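Phage-like element PBSX protein XepA (Bacillus subtilis, PDB 6IA5) is a prophage protein of the PBSX lytic cassette that assembles as a pentamer, although it does not seem to take part in host cell lysis. Local coordinates at the interface of chains A and B. Coordinates in Å, arbitrary orientation; residue numbers count along the deposited sequence, not the author numbering. Chains: chain A/B, Phage-like element PBSX protein XepA.

The interface of chains A and B. Residues chain A 11, 28-29; chain B 7-9, 18-20.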
# COMPACT_ATOMS: atom_id res chain seq x y z
N ASP A 11 35.76 28.30 14.18
CA ASP A 11 34.73 28.86 15.04
C ASP A 11 35.22 30.19 15.62
O ASP A 11 36.29 30.68 15.29
CB ASP A 11 34.27 27.86 16.11
CG ASP A 11 35.17 27.79 17.34
OD1 ASP A 11 36.33 28.23 17.27
OD2 ASP A 11 34.70 27.27 18.38
N ASP A 28 25.28 28.55 14.41
CA ASP A 28 25.15 27.14 14.73
C ASP A 28 26.01 26.38 13.73
O ASP A 28 26.38 26.93 12.70
CB ASP A 28 23.67 26.70 14.79
CG ASP A 28 23.41 25.49 15.67
OD1 ASP A 28 24.39 24.84 16.10
OD2 ASP A 28 22.24 25.19 15.94
N PHE A 29 26.31 25.10 14.03
CA PHE A 29 27.23 24.35 13.18
C PHE A 29 26.66 22.95 12.92
O PHE A 29 25.98 22.39 13.76
CB PHE A 29 28.61 24.24 13.85
CG PHE A 29 28.53 23.71 15.26
CD1 PHE A 29 28.50 22.35 15.53
CD2 PHE A 29 28.39 24.60 16.33
CE1 PHE A 29 28.35 21.89 16.83
CE2 PHE A 29 28.29 24.13 17.63
CZ PHE A 29 28.24 22.78 17.89
N GLU B 7 30.33 28.91 18.03
CA GLU B 7 31.45 28.54 18.87
C GLU B 7 31.24 27.11 19.37
O GLU B 7 30.19 26.80 19.92
CB GLU B 7 31.54 29.49 20.06
CG GLU B 7 32.86 29.41 20.81
CD GLU B 7 33.11 30.56 21.78
OE1 GLU B 7 32.24 31.46 21.90
OE2 GLU B 7 34.18 30.58 22.42
N PHE B 8 32.25 26.26 19.19
CA PHE B 8 32.14 24.90 19.69
C PHE B 8 32.09 24.91 21.21
O PHE B 8 32.89 25.59 21.85
CB PHE B 8 33.31 24.04 19.20
CG PHE B 8 33.35 23.86 17.71
CD1 PHE B 8 32.18 23.61 16.99
CD2 PHE B 8 34.56 23.92 17.02
CE1 PHE B 8 32.23 23.44 15.61
CE2 PHE B 8 34.60 23.72 15.64
CZ PHE B 8 33.43 23.49 14.94
N PRO B 9 31.15 24.16 21.85
CA PRO B 9 31.16 24.02 23.30
C PRO B 9 32.40 23.24 23.74
O PRO B 9 33.03 22.57 22.92
CB PRO B 9 29.88 23.22 23.60
CG PRO B 9 29.63 22.47 22.33
CD PRO B 9 30.07 23.40 21.21
N ALA B 18 32.40 19.49 18.00
CA ALA B 18 31.24 19.95 17.23
C ALA B 18 30.01 19.14 17.67
O ALA B 18 29.44 18.40 16.87
CB ALA B 18 31.51 19.82 15.74
N VAL B 19 29.61 19.31 18.94
CA VAL B 19 28.58 18.53 19.59
C VAL B 19 27.59 19.46 20.27
O VAL B 19 27.87 20.65 20.46
CB VAL B 19 29.15 17.51 20.60
CG1 VAL B 19 30.10 16.52 19.93
CG2 VAL B 19 29.81 18.19 21.81
N LYS B 20 26.43 18.88 20.65
CA LYS B 20 25.45 19.52 21.51
C LYS B 20 25.23 18.64 22.73
O LYS B 20 25.34 17.42 22.63
CB LYS B 20 24.12 19.72 20.78
CG LYS B 20 24.22 20.63 19.56
CD LYS B 20 24.43 22.11 19.96
CE LYS B 20 24.67 22.98 18.75
NZ LYS B 20 24.35 24.39 19.02
O HOH W 1 21.40 25.11 18.60
O HOH W 2 35.28 26.51 20.85
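A:Phe29 fits among B:Phe8, B:Pro9, B:Ala18 and the side chain of B:Lys20 at a subunit contact of the pentamer. The two phenylalanine rings meet edge to face, with planes 82° apart and centroids 5.0 Å apart. B:Phe8 supplies the edge. Its CD1 lies over the centre of the A:Phe29 ring, and its CE1 is near CG. With CG between its own backbone N and carbonyl carbon, the A:Phe29 side chain points at chain B, and chi2 (85°) turns one ring face to B:Phe8. The far rim of that ring runs into the chain B backbone. There CE1 of A:Phe29 is 3.5 Å from CA of B:Ala18, and the carbonyl oxygen of B:Val19 lies in the ring plane near CZ. CD of B:Pro9 and CE of B:Lys20 also pack against CZ.

Polar contacts flank the aromatic pair. The carboxylate oxygen OD2 of A:Asp11 accepts a nearly straight hydrogen bond from the backbone N of B:Phe8 at 2.8 Å, through its anti lone pair. Water 2 links the same OD2 to the carbonyl oxygen of B:Phe8, so one carboxylate oxygen serves the N directly and the O through water. CB of A:Asp11 lies over a rim of the B:Phe8 ring.

On the other flank, B:Lys20 makes a salt bridge from its side-chain amine NZ to OD1 of A:Asp28, at 3.0 Å. The lysine chain bends at chi2 (-72°) and then extends past A:Phe29 to this carboxylate. NZ comes from above the carboxylate plane. The backbone N of A:Phe29 donates a hydrogen bond of 2.8 Å to OD1 of A:Asp28 from the opposite face, which should steady the acceptor. Water 1 joins OD2 of A:Asp28 to NZ of B:Lys20.

The site lies in the N-terminal part of both chains. A:Asp28 and A:Phe29 begin strand 28-35, A:Asp11 lies in the N-terminal loop, before strand 20-22, and chain B contributes loop residues and the start of strand 20-22.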